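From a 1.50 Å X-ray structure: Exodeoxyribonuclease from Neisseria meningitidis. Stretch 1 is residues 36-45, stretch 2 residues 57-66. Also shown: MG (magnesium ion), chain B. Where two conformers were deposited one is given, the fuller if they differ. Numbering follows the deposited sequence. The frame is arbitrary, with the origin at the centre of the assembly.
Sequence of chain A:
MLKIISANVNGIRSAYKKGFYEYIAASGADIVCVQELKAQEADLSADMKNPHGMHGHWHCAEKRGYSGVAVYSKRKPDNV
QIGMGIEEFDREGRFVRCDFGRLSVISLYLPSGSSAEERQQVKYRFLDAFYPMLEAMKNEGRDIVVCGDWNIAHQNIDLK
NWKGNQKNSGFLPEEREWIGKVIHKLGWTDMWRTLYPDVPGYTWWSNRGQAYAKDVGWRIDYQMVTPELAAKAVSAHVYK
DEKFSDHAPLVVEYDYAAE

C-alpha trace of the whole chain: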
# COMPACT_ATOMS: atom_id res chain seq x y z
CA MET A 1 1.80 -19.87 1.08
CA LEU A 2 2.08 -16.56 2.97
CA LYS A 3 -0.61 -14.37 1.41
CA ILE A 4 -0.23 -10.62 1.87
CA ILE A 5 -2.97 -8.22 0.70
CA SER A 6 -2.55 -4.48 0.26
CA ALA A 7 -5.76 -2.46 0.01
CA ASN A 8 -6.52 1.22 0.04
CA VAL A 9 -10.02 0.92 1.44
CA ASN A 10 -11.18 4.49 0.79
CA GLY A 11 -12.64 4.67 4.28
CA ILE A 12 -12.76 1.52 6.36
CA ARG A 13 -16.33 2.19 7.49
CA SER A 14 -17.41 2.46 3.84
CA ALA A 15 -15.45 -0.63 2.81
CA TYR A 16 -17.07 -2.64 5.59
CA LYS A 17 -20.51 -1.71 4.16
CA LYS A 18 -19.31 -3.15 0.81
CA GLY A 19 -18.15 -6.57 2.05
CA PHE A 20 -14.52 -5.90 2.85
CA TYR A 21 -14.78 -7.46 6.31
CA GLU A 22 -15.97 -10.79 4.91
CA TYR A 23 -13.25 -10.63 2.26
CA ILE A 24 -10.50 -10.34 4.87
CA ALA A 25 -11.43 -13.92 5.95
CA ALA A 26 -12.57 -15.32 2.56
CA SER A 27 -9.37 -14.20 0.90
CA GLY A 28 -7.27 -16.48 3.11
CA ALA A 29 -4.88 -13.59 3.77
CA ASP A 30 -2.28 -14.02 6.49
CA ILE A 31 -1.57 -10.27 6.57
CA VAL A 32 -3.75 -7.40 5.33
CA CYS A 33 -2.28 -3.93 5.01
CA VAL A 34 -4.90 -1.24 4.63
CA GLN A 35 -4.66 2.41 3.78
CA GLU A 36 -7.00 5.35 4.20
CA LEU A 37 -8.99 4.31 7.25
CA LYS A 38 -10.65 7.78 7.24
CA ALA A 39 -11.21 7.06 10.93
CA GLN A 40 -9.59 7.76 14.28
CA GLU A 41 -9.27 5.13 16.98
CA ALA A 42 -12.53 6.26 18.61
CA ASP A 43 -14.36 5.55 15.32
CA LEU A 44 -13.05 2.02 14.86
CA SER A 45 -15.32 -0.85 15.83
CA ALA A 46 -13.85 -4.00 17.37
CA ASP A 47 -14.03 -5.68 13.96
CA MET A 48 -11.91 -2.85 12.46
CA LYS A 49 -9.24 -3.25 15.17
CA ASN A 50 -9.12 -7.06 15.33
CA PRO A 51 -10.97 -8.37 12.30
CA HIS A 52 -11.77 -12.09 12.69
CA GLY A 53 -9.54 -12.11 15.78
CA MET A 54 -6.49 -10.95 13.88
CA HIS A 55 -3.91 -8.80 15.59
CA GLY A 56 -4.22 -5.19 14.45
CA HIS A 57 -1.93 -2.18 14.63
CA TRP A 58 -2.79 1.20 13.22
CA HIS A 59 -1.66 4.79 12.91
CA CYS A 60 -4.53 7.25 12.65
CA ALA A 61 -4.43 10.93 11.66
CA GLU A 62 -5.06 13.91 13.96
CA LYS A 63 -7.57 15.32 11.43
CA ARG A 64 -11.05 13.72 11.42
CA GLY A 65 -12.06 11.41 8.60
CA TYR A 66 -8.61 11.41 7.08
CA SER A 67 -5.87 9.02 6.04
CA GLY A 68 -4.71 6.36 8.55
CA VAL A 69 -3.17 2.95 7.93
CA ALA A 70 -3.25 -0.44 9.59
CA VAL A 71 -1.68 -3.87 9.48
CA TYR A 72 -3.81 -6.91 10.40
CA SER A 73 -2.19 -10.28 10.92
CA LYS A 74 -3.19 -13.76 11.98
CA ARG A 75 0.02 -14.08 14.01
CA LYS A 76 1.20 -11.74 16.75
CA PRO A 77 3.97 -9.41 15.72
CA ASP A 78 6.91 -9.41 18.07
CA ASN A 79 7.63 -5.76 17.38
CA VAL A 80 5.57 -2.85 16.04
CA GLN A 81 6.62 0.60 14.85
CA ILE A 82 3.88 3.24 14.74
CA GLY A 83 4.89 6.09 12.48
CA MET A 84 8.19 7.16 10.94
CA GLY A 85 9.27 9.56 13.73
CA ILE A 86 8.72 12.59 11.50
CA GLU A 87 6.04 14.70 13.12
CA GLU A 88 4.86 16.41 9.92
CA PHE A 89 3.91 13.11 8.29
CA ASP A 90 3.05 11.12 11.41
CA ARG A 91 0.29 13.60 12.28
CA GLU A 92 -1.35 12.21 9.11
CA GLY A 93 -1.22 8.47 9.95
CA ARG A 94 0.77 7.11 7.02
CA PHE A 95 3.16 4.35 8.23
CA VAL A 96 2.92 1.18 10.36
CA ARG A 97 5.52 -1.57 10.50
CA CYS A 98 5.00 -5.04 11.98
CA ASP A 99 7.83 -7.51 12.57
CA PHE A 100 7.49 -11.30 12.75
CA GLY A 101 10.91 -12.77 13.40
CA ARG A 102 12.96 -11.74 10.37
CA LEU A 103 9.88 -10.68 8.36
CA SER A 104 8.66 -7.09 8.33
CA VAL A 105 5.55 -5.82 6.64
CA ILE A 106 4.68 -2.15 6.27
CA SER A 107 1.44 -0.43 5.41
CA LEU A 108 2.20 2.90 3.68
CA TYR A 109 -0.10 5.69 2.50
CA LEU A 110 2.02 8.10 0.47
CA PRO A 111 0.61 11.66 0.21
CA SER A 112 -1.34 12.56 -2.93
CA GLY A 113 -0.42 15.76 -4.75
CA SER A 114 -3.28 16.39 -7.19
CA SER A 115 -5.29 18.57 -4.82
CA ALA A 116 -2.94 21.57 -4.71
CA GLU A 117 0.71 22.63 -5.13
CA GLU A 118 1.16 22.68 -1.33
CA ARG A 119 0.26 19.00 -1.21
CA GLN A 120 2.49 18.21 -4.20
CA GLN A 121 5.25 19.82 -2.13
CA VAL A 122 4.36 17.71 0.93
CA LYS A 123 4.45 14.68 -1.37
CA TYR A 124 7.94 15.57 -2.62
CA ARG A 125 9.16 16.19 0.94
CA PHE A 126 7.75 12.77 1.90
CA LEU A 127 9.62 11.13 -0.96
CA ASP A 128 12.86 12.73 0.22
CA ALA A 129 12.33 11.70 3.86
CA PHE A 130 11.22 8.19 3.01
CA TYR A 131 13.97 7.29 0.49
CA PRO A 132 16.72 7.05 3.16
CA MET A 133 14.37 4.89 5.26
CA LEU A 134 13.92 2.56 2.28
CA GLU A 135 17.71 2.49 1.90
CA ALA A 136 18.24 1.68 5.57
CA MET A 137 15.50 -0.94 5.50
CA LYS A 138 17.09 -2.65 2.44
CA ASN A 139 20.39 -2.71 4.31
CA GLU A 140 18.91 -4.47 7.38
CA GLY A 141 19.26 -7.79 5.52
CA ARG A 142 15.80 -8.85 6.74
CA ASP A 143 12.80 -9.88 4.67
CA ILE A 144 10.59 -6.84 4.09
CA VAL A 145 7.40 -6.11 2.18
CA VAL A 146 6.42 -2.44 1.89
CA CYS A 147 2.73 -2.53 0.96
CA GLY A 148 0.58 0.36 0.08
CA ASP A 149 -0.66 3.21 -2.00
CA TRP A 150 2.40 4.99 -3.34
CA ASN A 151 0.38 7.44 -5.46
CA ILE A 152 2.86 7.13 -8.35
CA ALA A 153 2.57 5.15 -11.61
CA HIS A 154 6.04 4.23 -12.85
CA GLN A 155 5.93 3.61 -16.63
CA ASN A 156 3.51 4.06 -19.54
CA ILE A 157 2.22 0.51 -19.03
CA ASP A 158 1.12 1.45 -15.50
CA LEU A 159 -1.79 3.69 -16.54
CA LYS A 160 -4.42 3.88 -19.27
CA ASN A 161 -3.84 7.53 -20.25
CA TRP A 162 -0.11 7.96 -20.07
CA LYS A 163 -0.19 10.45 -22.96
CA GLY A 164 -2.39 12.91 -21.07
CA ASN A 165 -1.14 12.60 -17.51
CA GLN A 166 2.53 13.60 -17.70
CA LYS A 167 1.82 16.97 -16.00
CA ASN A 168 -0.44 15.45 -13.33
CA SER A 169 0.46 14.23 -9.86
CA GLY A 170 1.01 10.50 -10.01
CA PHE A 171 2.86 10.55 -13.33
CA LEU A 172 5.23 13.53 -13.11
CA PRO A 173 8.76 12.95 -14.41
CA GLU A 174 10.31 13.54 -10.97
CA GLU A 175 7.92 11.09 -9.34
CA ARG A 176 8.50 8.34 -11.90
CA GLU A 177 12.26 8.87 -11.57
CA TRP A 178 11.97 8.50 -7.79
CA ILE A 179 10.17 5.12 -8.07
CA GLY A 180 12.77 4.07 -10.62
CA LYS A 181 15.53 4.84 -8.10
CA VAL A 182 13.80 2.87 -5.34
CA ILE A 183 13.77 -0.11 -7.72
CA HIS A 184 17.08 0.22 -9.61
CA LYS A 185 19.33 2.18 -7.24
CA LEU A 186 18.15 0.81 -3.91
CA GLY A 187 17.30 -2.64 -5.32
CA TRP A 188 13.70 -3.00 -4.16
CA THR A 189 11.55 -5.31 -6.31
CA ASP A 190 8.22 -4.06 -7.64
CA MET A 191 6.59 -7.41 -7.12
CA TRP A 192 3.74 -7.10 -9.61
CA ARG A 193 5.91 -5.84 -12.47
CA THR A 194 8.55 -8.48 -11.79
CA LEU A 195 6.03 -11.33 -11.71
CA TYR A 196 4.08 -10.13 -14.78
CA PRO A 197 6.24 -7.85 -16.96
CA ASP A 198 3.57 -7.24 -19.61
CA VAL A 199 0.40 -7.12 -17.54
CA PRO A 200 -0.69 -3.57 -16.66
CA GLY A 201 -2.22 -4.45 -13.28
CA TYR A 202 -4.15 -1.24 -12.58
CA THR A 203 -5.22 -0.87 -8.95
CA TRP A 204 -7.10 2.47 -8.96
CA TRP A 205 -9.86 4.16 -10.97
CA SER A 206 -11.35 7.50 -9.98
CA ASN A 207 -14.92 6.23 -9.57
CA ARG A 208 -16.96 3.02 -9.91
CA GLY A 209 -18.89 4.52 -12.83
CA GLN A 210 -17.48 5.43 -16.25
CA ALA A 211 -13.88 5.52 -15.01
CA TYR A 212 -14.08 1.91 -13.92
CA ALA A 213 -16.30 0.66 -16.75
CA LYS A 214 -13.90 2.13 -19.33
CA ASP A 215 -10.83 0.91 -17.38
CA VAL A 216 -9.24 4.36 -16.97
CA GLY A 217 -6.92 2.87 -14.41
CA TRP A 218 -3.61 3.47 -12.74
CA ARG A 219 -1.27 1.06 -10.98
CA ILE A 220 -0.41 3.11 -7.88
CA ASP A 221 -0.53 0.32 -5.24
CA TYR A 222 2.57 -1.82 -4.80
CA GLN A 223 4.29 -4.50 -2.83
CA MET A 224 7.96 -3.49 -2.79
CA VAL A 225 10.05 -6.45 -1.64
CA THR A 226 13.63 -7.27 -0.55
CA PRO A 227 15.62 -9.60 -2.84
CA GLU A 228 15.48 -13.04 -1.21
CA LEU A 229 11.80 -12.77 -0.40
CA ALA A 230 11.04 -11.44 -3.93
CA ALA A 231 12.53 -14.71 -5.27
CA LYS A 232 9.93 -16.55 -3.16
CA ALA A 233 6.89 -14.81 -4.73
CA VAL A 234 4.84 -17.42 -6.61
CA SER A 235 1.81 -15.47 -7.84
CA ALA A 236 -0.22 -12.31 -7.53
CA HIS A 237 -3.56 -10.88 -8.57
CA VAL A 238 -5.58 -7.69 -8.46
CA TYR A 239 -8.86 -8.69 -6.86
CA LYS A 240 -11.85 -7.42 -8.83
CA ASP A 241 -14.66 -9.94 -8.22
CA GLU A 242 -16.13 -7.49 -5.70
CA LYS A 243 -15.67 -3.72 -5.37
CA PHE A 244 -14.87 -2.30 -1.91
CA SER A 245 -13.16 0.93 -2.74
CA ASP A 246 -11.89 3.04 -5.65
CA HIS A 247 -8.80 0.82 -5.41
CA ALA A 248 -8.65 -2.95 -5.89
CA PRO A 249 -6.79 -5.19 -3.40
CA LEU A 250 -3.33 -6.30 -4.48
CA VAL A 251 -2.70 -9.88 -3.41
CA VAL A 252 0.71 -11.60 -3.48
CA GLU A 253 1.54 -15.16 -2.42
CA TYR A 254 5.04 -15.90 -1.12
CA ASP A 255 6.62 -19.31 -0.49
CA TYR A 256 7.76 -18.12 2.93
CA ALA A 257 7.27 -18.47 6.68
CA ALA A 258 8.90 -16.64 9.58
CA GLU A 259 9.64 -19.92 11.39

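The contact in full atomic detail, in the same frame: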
# COMPACT_ATOMS: atom_id res chain seq x y z
N GLU A 36 -5.89 4.40 4.16
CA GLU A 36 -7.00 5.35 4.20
C GLU A 36 -8.20 4.85 5.01
O GLU A 36 -9.33 4.69 4.51
CB GLU A 36 -7.40 5.86 2.81
CG GLU A 36 -8.13 7.19 2.93
CD GLU A 36 -8.74 7.73 1.67
OE1 GLU A 36 -8.97 6.96 0.73
OE2 GLU A 36 -9.00 8.95 1.64
N LEU A 37 -7.94 4.66 6.30
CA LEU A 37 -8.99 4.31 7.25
C LEU A 37 -10.11 5.36 7.25
O LEU A 37 -11.28 5.04 7.43
CB LEU A 37 -8.44 4.23 8.65
CG LEU A 37 -7.38 3.15 8.92
CD1 LEU A 37 -6.73 3.32 10.33
CD2 LEU A 37 -7.98 1.78 8.71
N LYS A 38 -9.73 6.63 7.10
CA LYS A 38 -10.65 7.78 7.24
C LYS A 38 -11.37 7.70 8.59
O LYS A 38 -12.57 7.98 8.67
CB LYS A 38 -11.71 7.88 6.12
CG LYS A 38 -11.22 8.15 4.70
CD LYS A 38 -12.44 8.50 3.81
CE LYS A 38 -12.08 8.78 2.38
NZ LYS A 38 -13.25 9.36 1.68
N ALA A 39 -10.64 7.34 9.63
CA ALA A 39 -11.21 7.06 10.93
C ALA A 39 -10.12 7.24 11.95
O ALA A 39 -8.96 6.92 11.67
CB ALA A 39 -11.77 5.62 11.00
N GLN A 40 -10.47 7.77 13.12
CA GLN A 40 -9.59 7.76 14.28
C GLN A 40 -9.92 6.57 15.16
O GLN A 40 -10.90 5.88 14.93
CB GLN A 40 -9.74 9.07 15.03
CG GLN A 40 -9.39 10.23 14.14
CD GLN A 40 -9.60 11.54 14.78
OE1 GLN A 40 -10.60 11.76 15.46
NE2 GLN A 40 -8.67 12.46 14.54
N GLU A 41 -9.09 6.32 16.17
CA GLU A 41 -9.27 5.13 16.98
C GLU A 41 -10.67 5.05 17.59
O GLU A 41 -11.29 3.98 17.60
CB GLU A 41 -8.18 5.05 18.06
CG GLU A 41 -8.12 3.72 18.78
CD GLU A 41 -6.84 3.53 19.58
OE1 GLU A 41 -5.74 3.93 19.11
OE2 GLU A 41 -6.95 2.97 20.69
N ALA A 42 -11.19 6.19 18.03
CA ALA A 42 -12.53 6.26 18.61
C ALA A 42 -13.65 5.83 17.66
O ALA A 42 -14.73 5.46 18.10
CB ALA A 42 -12.81 7.68 19.13
N ASP A 43 -13.39 5.91 16.35
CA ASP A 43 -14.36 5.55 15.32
C ASP A 43 -14.29 4.10 14.88
O ASP A 43 -15.16 3.65 14.14
CB ASP A 43 -14.13 6.39 14.05
CG ASP A 43 -14.12 7.86 14.30
OD1 ASP A 43 -15.08 8.40 14.89
OD2 ASP A 43 -13.16 8.53 13.84
N LEU A 44 -13.25 3.39 15.30
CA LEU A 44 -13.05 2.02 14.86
C LEU A 44 -13.84 1.07 15.75
O LEU A 44 -13.69 1.10 16.97
CB LEU A 44 -11.58 1.63 14.93
CG LEU A 44 -10.59 2.42 14.08
CD1 LEU A 44 -9.17 2.00 14.41
CD2 LEU A 44 -10.87 2.31 12.57
N SER A 45 -14.63 0.22 15.12
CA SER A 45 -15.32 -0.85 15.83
C SER A 45 -14.32 -1.96 16.14
O SER A 45 -13.21 -1.99 15.60
CB SER A 45 -16.48 -1.37 14.98
OG SER A 45 -17.40 -0.33 14.68
N HIS A 57 -2.70 -3.34 14.23
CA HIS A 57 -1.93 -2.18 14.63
C HIS A 57 -2.17 -1.10 13.61
O HIS A 57 -2.17 -1.36 12.40
CB HIS A 57 -0.47 -2.54 14.74
CG HIS A 57 -0.23 -3.55 15.81
ND1 HIS A 57 -0.09 -3.19 17.13
CD2 HIS A 57 -0.25 -4.90 15.78
CE1 HIS A 57 0.02 -4.29 17.87
NE2 HIS A 57 -0.08 -5.34 17.07
N TRP A 58 -2.40 0.11 14.10
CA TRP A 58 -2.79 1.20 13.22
C TRP A 58 -2.13 2.51 13.62
O TRP A 58 -1.67 2.68 14.78
CB TRP A 58 -4.32 1.36 13.20
CG TRP A 58 -4.89 1.53 14.56
CD1 TRP A 58 -5.00 2.69 15.27
CD2 TRP A 58 -5.40 0.49 15.41
NE1 TRP A 58 -5.55 2.44 16.50
CE2 TRP A 58 -5.80 1.10 16.61
CE3 TRP A 58 -5.56 -0.89 15.27
CZ2 TRP A 58 -6.33 0.38 17.67
CZ3 TRP A 58 -6.08 -1.61 16.34
CH2 TRP A 58 -6.47 -0.98 17.51
N HIS A 59 -2.07 3.41 12.65
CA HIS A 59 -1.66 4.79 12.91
C HIS A 59 -2.70 5.68 12.27
O HIS A 59 -2.80 5.72 11.04
CB HIS A 59 -0.28 5.12 12.34
CG HIS A 59 0.31 6.38 12.91
ND1 HIS A 59 1.53 6.88 12.53
CD2 HIS A 59 -0.17 7.24 13.83
CE1 HIS A 59 1.79 7.98 13.22
NE2 HIS A 59 0.77 8.21 14.03
N CYS A 60 -3.46 6.38 13.11
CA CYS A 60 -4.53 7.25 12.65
C CYS A 60 -4.03 8.69 12.57
O CYS A 60 -3.01 9.05 13.18
CB CYS A 60 -5.74 7.17 13.58
SG CYS A 60 -6.48 5.52 13.67
N ALA A 61 -4.76 9.51 11.81
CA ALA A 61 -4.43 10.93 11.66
C ALA A 61 -5.06 11.76 12.78
O ALA A 61 -6.07 11.37 13.36
CB ALA A 61 -4.93 11.44 10.34
N GLU A 62 -4.49 12.94 13.01
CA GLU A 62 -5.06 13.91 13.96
C GLU A 62 -6.31 14.58 13.40
O GLU A 62 -7.21 14.90 14.16
CB GLU A 62 -4.01 14.97 14.31
CG GLU A 62 -2.83 14.41 15.08
CD GLU A 62 -1.77 15.43 15.46
OE1 GLU A 62 -1.81 16.57 14.95
OE2 GLU A 62 -0.89 15.05 16.27
N LYS A 63 -6.36 14.79 12.09
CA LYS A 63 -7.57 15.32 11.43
C LYS A 63 -8.66 14.24 11.38
O LYS A 63 -8.36 13.06 11.19
CB LYS A 63 -7.26 15.78 9.99
CG LYS A 63 -6.38 17.03 9.86
CD LYS A 63 -5.90 17.23 8.41
CE LYS A 63 -5.15 18.56 8.20
NZ LYS A 63 -4.74 18.79 6.79
N ARG A 64 -9.91 14.64 11.52
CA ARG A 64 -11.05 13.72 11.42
C ARG A 64 -11.28 13.24 9.99
O ARG A 64 -11.19 13.99 9.02
CB ARG A 64 -12.35 14.39 11.89
CG ARG A 64 -12.45 14.67 13.36
CD ARG A 64 -13.86 15.19 13.72
NE ARG A 64 -13.87 15.91 15.00
N GLY A 65 -11.63 11.97 9.87
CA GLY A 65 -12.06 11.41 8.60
C GLY A 65 -10.99 11.39 7.54
O GLY A 65 -11.29 11.56 6.35
N TYR A 66 -9.74 11.16 7.96
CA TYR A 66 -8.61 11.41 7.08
C TYR A 66 -7.56 10.33 7.21
O TYR A 66 -7.14 10.00 8.32
CB TYR A 66 -7.99 12.74 7.47
CG TYR A 66 -6.82 13.20 6.64
CD1 TYR A 66 -6.93 13.36 5.29
CD2 TYR A 66 -5.60 13.49 7.23
CE1 TYR A 66 -5.88 13.79 4.54
CE2 TYR A 66 -4.54 13.93 6.50
CZ TYR A 66 -4.67 14.08 5.15
OH TYR A 66 -3.60 14.55 4.41
MG MG B . -9.56 7.46 -1.21
O HOH W 1 -10.08 9.13 -0.62
O HOH W 2 -6.90 8.26 10.35
O HOH W 3 -12.78 10.57 12.18
O HOH W 4 -9.89 8.12 -3.10
O HOH W 5 -7.85 7.96 -1.61
O HOH W 6 -9.14 5.73 -1.79

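The apolar centre of this contact is small and built from four side chains. Leu37 and Leu44, both with CA-to-CB bonds toward the other stretch and both in the m,t rotamer, meet Trp58 and Cys60, which point back at them. Leu44 CD1 sits 4.1 Å from the centroid of the five-membered ring of Trp58 and only 5° off its normal, a CH-pi contact placed squarely over one face. Leu37 packs against the start of the same side chain, its CD1 4.2 Å from Trp58 CB, and also reaches Cys60, with CD1 4.0 Å from SG. Cys60 SG also lies against the backbone of stretch 1, 3.9 Å from Gln40 CA and 3.7 Å from Glu41 N.

The indole joins this centre to the polar edge. While its face takes the methyl of Leu44, Trp58 NE1 donates a hydrogen bond of 3.0 Å to Glu41 OE1, near the ring plane. Face and edge thus serve different chemistry, and an exposed glutamate satisfies the indole nitrogen.

Gln40 is the most heavily covered residue of the contact. Its side chain, chi1 m and chi2 t, carries the amide to a run of backbone carbonyls: Gln40 NE2 donates to Ala61 O at 3.1 Å and lies 2.9 Å from Glu62 O. Its own backbone is held by a local motif, in which Gln40 N donates to Asp43 OD2 (2.9 Å) and Asp43 N to Gln40 O (2.9 Å), bracketing the short 3-10 segment.

Further along, backbones meet directly. Gly65, at positive phi, brings its CA within 3.5 Å of Lys38 O in a nearly straight CA-H...O contact. Two waters also link the stretches: water 3 accepts from Gly65 N (2.9 Å) and donates to Asp43 OD2 (2.7 Å), while water 2 accepts from Ala61 N (2.9 Å) and lies 2.8 Å from Ala39 O.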